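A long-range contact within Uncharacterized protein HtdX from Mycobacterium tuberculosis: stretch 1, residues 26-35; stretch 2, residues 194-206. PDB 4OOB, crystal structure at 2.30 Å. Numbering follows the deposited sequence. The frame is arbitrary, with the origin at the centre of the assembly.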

ATOM      1  N   ALA A  26     -10.067 -11.626   7.158  1.00 21.25           N
ATOM      2  CA  ALA A  26     -10.478 -11.559   5.764  1.00 20.62           C
ATOM      3  C   ALA A  26      -9.360 -10.964   4.944  1.00 19.46           C
ATOM      4  O   ALA A  26      -9.157 -11.401   3.825  1.00 19.77           O
ATOM      5  N   TYR A  27      -8.676  -9.962   5.515  1.00 19.15           N
ATOM      6  CA  TYR A  27      -7.514  -9.276   4.912  1.00 18.44           C
ATOM      7  C   TYR A  27      -6.338 -10.215   4.783  1.00 18.23           C
ATOM      8  O   TYR A  27      -5.706 -10.303   3.729  1.00 17.59           O
ATOM      9  N   ALA A  28      -5.992 -10.882   5.876  1.00 19.18           N
ATOM     10  CA  ALA A  28      -4.956 -11.881   5.805  1.00 19.41           C
ATOM     11  C   ALA A  28      -5.307 -12.901   4.705  1.00 20.29           C
ATOM     12  O   ALA A  28      -4.452 -13.215   3.879  1.00 22.65           O
ATOM     13  N   ALA A  29      -6.561 -13.363   4.613  1.00 18.94           N
ATOM     14  CA  ALA A  29      -6.897 -14.375   3.586  1.00 18.26           C
ATOM     15  C   ALA A  29      -6.707 -13.853   2.165  1.00 17.64           C
ATOM     16  O   ALA A  29      -6.101 -14.515   1.293  1.00 17.13           O
ATOM     17  N   VAL A  30      -7.244 -12.663   1.908  1.00 17.18           N
ATOM     18  CA  VAL A  30      -7.146 -12.114   0.543  1.00 17.05           C
ATOM     19  C   VAL A  30      -5.691 -11.780   0.135  1.00 15.95           C
ATOM     20  O   VAL A  30      -5.335 -11.956  -1.034  1.00 14.89           O
ATOM     21  N   THR A  31      -4.880 -11.267   1.076  1.00 15.43           N
ATOM     22  CA  THR A  31      -3.478 -10.943   0.777  1.00 15.70           C
ATOM     23  C   THR A  31      -2.541 -12.146   0.813  1.00 16.45           C
ATOM     24  O   THR A  31      -1.396 -12.044   0.358  1.00 16.60           O
ATOM     25  N   GLY A  32      -3.047 -13.289   1.286  1.00 17.67           N
ATOM     26  CA  GLY A  32      -2.257 -14.495   1.464  1.00 18.92           C
ATOM     27  C   GLY A  32      -1.290 -14.400   2.645  1.00 20.71           C
ATOM     28  O   GLY A  32      -0.205 -14.962   2.613  1.00 24.47           O
ATOM     29  N   LEU A  33      -1.642 -13.641   3.665  1.00 20.76           N
ATOM     30  CA  LEU A  33      -0.773 -13.404   4.785  1.00 20.03           C
ATOM     31  C   LEU A  33      -1.363 -14.182   5.963  1.00 21.45           C
ATOM     32  O   LEU A  33      -2.450 -14.761   5.845  1.00 21.55           O
ATOM     33  N   ARG A  34      -0.642 -14.241   7.072  1.00 21.93           N
ATOM     34  CA  ARG A  34      -0.981 -15.142   8.153  1.00 23.37           C
ATOM     35  C   ARG A  34      -1.913 -14.402   9.112  1.00 22.63           C
ATOM     36  O   ARG A  34      -1.644 -13.280   9.456  1.00 22.78           O
ATOM     37  N   TYR A  35      -3.027 -15.008   9.487  1.00 22.12           N
ATOM     38  CA  TYR A  35      -3.908 -14.476  10.493  1.00 22.85           C
ATOM     39  C   TYR A  35      -3.462 -15.036  11.831  1.00 23.09           C
ATOM     40  O   TYR A  35      -3.378 -16.245  11.982  1.00 23.81           O
ATOM     41  N   MET A 194      -1.232  -1.270  -2.408  1.00 11.49           N
ATOM     42  CA  MET A 194      -1.055  -1.907  -1.111  1.00 12.07           C
ATOM     43  C   MET A 194      -1.527  -3.370  -1.126  1.00 12.82           C
ATOM     44  O   MET A 194      -1.268  -4.099  -0.182  1.00 12.70           O
ATOM     45  N   PHE A 195      -2.261  -3.806  -2.162  1.00 13.51           N
ATOM     46  CA  PHE A 195      -2.481  -5.248  -2.298  1.00 13.63           C
ATOM     47  C   PHE A 195      -1.146  -5.926  -2.480  1.00 14.44           C
ATOM     48  O   PHE A 195      -0.799  -6.868  -1.787  1.00 15.17           O
ATOM     49  N   THR A 196      -0.410  -5.431  -3.451  1.00 15.45           N
ATOM     50  CA  THR A 196       0.837  -6.019  -3.854  1.00 16.17           C
ATOM     51  C   THR A 196       1.863  -5.838  -2.719  1.00 15.66           C
ATOM     52  O   THR A 196       2.629  -6.754  -2.434  1.00 15.49           O
ATOM     53  N   ALA A 197       1.825  -4.707  -2.006  1.00 14.47           N
ATOM     54  CA  ALA A 197       2.802  -4.499  -0.936  1.00 13.95           C
ATOM     55  C   ALA A 197       2.581  -5.500   0.160  1.00 13.42           C
ATOM     56  O   ALA A 197       3.536  -5.882   0.823  1.00 13.03           O
ATOM     57  N   ALA A 198       1.322  -5.897   0.368  1.00 12.59           N
ATOM     58  CA  ALA A 198       1.033  -6.863   1.374  1.00 12.55           C
ATOM     59  C   ALA A 198       1.391  -8.244   0.828  1.00 13.07           C
ATOM     60  O   ALA A 198       2.119  -8.968   1.493  1.00 13.01           O
ATOM     61  N   ALA A 199       0.911  -8.583  -0.381  1.00 13.03           N
ATOM     62  CA  ALA A 199       1.079  -9.955  -0.948  1.00 13.31           C
ATOM     63  C   ALA A 199       2.551 -10.444  -1.000  1.00 13.78           C
ATOM     64  O   ALA A 199       2.834 -11.607  -0.764  1.00 14.29           O
ATOM     65  N   VAL A 200       3.496  -9.531  -1.248  1.00 14.23           N
ATOM     66  CA  VAL A 200       4.947  -9.896  -1.320  1.00 14.22           C
ATOM     67  C   VAL A 200       5.579 -10.344   0.016  1.00 14.51           C
ATOM     68  O   VAL A 200       6.675 -10.910   0.035  1.00 14.09           O
ATOM     69  N   LEU A 201       4.860 -10.130   1.132  1.00 14.87           N
ATOM     70  CA  LEU A 201       5.391 -10.425   2.454  1.00 15.16           C
ATOM     71  C   LEU A 201       5.128 -11.873   2.856  1.00 16.18           C
ATOM     72  O   LEU A 201       5.584 -12.300   3.870  1.00 17.83           O
ATOM     73  N   ALA A 202       4.426 -12.643   2.046  1.00 17.96           N
ATOM     74  CA  ALA A 202       3.961 -13.973   2.449  1.00 19.61           C
ATOM     75  C   ALA A 202       5.115 -14.879   2.784  1.00 22.62           C
ATOM     76  O   ALA A 202       6.132 -14.891   2.073  1.00 22.16           O
ATOM     77  N   ASN A 203       4.954 -15.642   3.870  1.00 26.01           N
ATOM     78  CA  ASN A 203       6.003 -16.557   4.353  1.00 31.07           C
ATOM     79  C   ASN A 203       7.176 -15.783   4.994  1.00 32.26           C
ATOM     80  O   ASN A 203       7.341 -15.879   6.227  1.00 32.47           O
ATOM     81  N   ILE A 204       7.943 -15.024   4.174  1.00 30.92           N
ATOM     82  CA  ILE A 204       8.981 -14.029   4.646  1.00 29.28           C
ATOM     83  C   ILE A 204       8.640 -13.279   5.963  1.00 26.44           C
ATOM     84  O   ILE A 204       9.497 -13.080   6.833  1.00 25.93           O
ATOM     85  N   GLU A 205       7.378 -12.885   6.099  1.00 23.60           N
ATOM     86  CA  GLU A 205       6.876 -12.186   7.278  1.00 22.55           C
ATOM     87  C   GLU A 205       7.052 -12.964   8.595  1.00 21.63           C
ATOM     88  O   GLU A 205       7.114 -12.351   9.659  1.00 20.88           O
ATOM     89  N   ALA A 206       7.109 -14.292   8.524  1.00 20.94           N
ATOM     90  CA  ALA A 206       7.296 -15.103   9.719  1.00 23.46           C
ATOM     91  C   ALA A 206       8.622 -14.765  10.441  1.00 24.66           C
ATOM     92  O   ALA A 206       8.714 -14.910  11.651  1.00 24.09           O
TER

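Where two helices cross nearly at right angles, side chains of different sizes fill the space between them, and HtdX offers a worked example. The axes of helices 26-31 and 194-199 cross at 84°, 10.0 Å apart at closest approach, and Thr31 CA lies 5.0 Å from Ala199 CA.

The apolar packing centres on Ala198, whose CB points toward the first stretch. Ala198 CB meets Thr31 CG2 at 3.8 Å, Leu33 CD2 at 4.0 Å and Tyr27 CZ at 4.3 Å; Tyr27, in the t rotamer, starts sideways but brings its ring end nearer. Leu33, with both chi angles between wells (-105° and 31°), also sends CD1 to 4.1 Å from Leu201 CB and 4.2 Å from Ala202 CB. Phe195, also t, presents its ring edge to the backbone, CE1 lying 3.4 Å from Val30 O.

Backbone and polar contacts complete the contact. Ala199 CA makes a CA-H...O contact of 3.5 Å with Thr31 O, while Thr31 (p) turns its OG1 back to Tyr27 O, a 2.8 Å hydrogen bond within its own helix. The CA-to-CB bond of Glu205 (chi1 p, chi2 t) points toward the first stretch, and its OE2 accepts a 2.8 Å hydrogen bond from Arg34 N. One water bridges the helices, its O 2.7 Å from Tyr27 OH and donating to Met194 O at 2.5 Å.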

ATOM      1  CB  ALA A  26     -11.757 -10.740   5.605  1.00 20.30           C
ATOM      2  CB  TYR A  27      -7.101  -8.030   5.760  1.00 17.80           C
ATOM      3  CG  TYR A  27      -5.807  -7.291   5.341  1.00 17.26           C
ATOM      4  CD1 TYR A  27      -4.529  -7.735   5.747  1.00 17.43           C
ATOM      5  CD2 TYR A  27      -5.857  -6.125   4.572  1.00 17.22           C
ATOM      6  CE1 TYR A  27      -3.366  -7.039   5.397  1.00 16.44           C
ATOM      7  CE2 TYR A  27      -4.712  -5.428   4.223  1.00 16.54           C
ATOM      8  CZ  TYR A  27      -3.461  -5.889   4.618  1.00 16.16           C
ATOM      9  OH  TYR A  27      -2.327  -5.174   4.256  1.00 15.31           O
ATOM     10  CB  ALA A  28      -4.775 -12.546   7.154  1.00 20.16           C
ATOM     11  CB  ALA A  29      -8.332 -14.875   3.756  1.00 18.13           C
ATOM     12  CB  VAL A  30      -8.086 -10.907   0.322  1.00 17.30           C
ATOM     13  CG1 VAL A  30      -7.594  -9.702   1.081  1.00 17.93           C
ATOM     14  CG2 VAL A  30      -8.150 -10.542  -1.145  1.00 17.63           C
ATOM     15  CB  THR A  31      -2.931  -9.841   1.683  1.00 15.64           C
ATOM     16  OG1 THR A  31      -2.978 -10.255   3.060  1.00 15.66           O
ATOM     17  CG2 THR A  31      -3.752  -8.561   1.490  1.00 15.15           C
ATOM     18  CB  LEU A  33      -0.747 -11.915   5.049  1.00 20.40           C
ATOM     19  CG  LEU A  33       0.461 -11.082   4.658  1.00 20.74           C
ATOM     20  CD1 LEU A  33       1.235 -11.548   3.429  1.00 21.04           C
ATOM     21  CD2 LEU A  33       0.053  -9.645   4.499  1.00 20.39           C
ATOM     22  CB  ARG A  34       0.287 -15.585   8.871  1.00 25.62           C
ATOM     23  CG  ARG A  34       0.148 -16.913   9.603  1.00 29.27           C
ATOM     24  CD  ARG A  34       1.251 -17.134  10.626  1.00 30.44           C
ATOM     25  NE  ARG A  34       0.884 -16.482  11.874  1.00 34.88           N
ATOM     26  CZ  ARG A  34       0.315 -17.070  12.927  1.00 40.21           C
ATOM     27  NH1 ARG A  34       0.053 -18.383  12.942  1.00 43.79           N
ATOM     28  NH2 ARG A  34       0.016 -16.336  14.001  1.00 40.90           N
ATOM     29  CB  TYR A  35      -5.378 -14.870  10.219  1.00 24.28           C
ATOM     30  CG  TYR A  35      -6.344 -14.390  11.298  1.00 26.46           C
ATOM     31  CD1 TYR A  35      -6.321 -13.051  11.724  1.00 26.78           C
ATOM     32  CD2 TYR A  35      -7.277 -15.260  11.909  1.00 26.92           C
ATOM     33  CE1 TYR A  35      -7.185 -12.593  12.702  1.00 29.46           C
ATOM     34  CE2 TYR A  35      -8.136 -14.808  12.914  1.00 28.01           C
ATOM     35  CZ  TYR A  35      -8.085 -13.472  13.307  1.00 29.82           C
ATOM     36  OH  TYR A  35      -8.906 -12.948  14.280  1.00 33.28           O
ATOM     37  CB  MET A 194      -1.750  -1.096   0.014  1.00 12.05           C
ATOM     38  CG  MET A 194      -1.096   0.252   0.265  1.00 12.14           C
ATOM     39  SD  MET A 194       0.613   0.087   0.787  1.00 12.80           S
ATOM     40  CE  MET A 194       0.369  -0.738   2.360  1.00 12.82           C
ATOM     41  CB  PHE A 195      -3.361  -5.649  -3.469  1.00 13.81           C
ATOM     42  CG  PHE A 195      -3.395  -7.149  -3.655  1.00 14.22           C
ATOM     43  CD1 PHE A 195      -4.198  -7.947  -2.841  1.00 14.76           C
ATOM     44  CD2 PHE A 195      -2.532  -7.775  -4.557  1.00 14.13           C
ATOM     45  CE1 PHE A 195      -4.187  -9.365  -2.954  1.00 15.18           C
ATOM     46  CE2 PHE A 195      -2.513  -9.177  -4.679  1.00 14.68           C
ATOM     47  CZ  PHE A 195      -3.363  -9.970  -3.887  1.00 14.57           C
ATOM     48  CB  THR A 196       1.211  -5.446  -5.240  1.00 17.34           C
ATOM     49  OG1 THR A 196       1.501  -6.512  -6.159  1.00 21.64           O
ATOM     50  CG2 THR A 196       2.288  -4.570  -5.214  1.00 16.64           C
ATOM     51  CB  ALA A 197       2.737  -3.115  -0.366  1.00 13.47           C
ATOM     52  CB  ALA A 198      -0.416  -6.816   1.778  1.00 12.78           C
ATOM     53  CB  ALA A 199       0.457 -10.009  -2.317  1.00 13.04           C
ATOM     54  CB  VAL A 200       5.803  -8.770  -1.934  1.00 13.62           C
ATOM     55  CG1 VAL A 200       5.371  -8.511  -3.366  1.00 13.29           C
ATOM     56  CG2 VAL A 200       5.786  -7.521  -1.082  1.00 13.60           C
ATOM     57  CB  LEU A 201       4.808  -9.442   3.493  1.00 14.62           C
ATOM     58  CG  LEU A 201       5.020  -7.939   3.240  1.00 14.28           C
ATOM     59  CD1 LEU A 201       4.476  -7.076   4.367  1.00 13.96           C
ATOM     60  CD2 LEU A 201       6.519  -7.646   3.032  1.00 14.32           C
ATOM     61  CB  ALA A 202       3.130 -14.599   1.346  1.00 19.18           C
ATOM     62  CB  ASN A 203       6.506 -17.528   3.243  1.00 32.69           C
ATOM     63  CG  ASN A 203       5.362 -18.279   2.545  1.00 35.41           C
ATOM     64  OD1 ASN A 203       5.296 -18.315   1.311  1.00 37.98           O
ATOM     65  ND2 ASN A 203       4.461 -18.870   3.330  1.00 32.81           N
ATOM     66  CB  ILE A 204       9.378 -13.080   3.461  1.00 29.72           C
ATOM     67  CG1 ILE A 204      10.745 -13.446   2.964  1.00 32.26           C
ATOM     68  CG2 ILE A 204       9.408 -11.582   3.749  1.00 29.92           C
ATOM     69  CD1 ILE A 204      10.757 -14.764   2.232  1.00 35.09           C
ATOM     70  CB  GLU A 205       5.374 -11.881   7.107  1.00 22.42           C
ATOM     71  CG  GLU A 205       4.464 -13.122   7.135  1.00 22.77           C
ATOM     72  CD  GLU A 205       2.967 -12.787   7.237  1.00 22.92           C
ATOM     73  OE1 GLU A 205       2.627 -11.650   7.642  1.00 23.41           O
ATOM     74  OE2 GLU A 205       2.140 -13.656   6.910  1.00 20.63           O
ATOM     75  CB  ALA A 206       7.274 -16.598   9.383  1.00 23.36           C
TER
HETATM   76  O   HOH W   1      -2.552  -3.754   1.985  1.00 11.76           O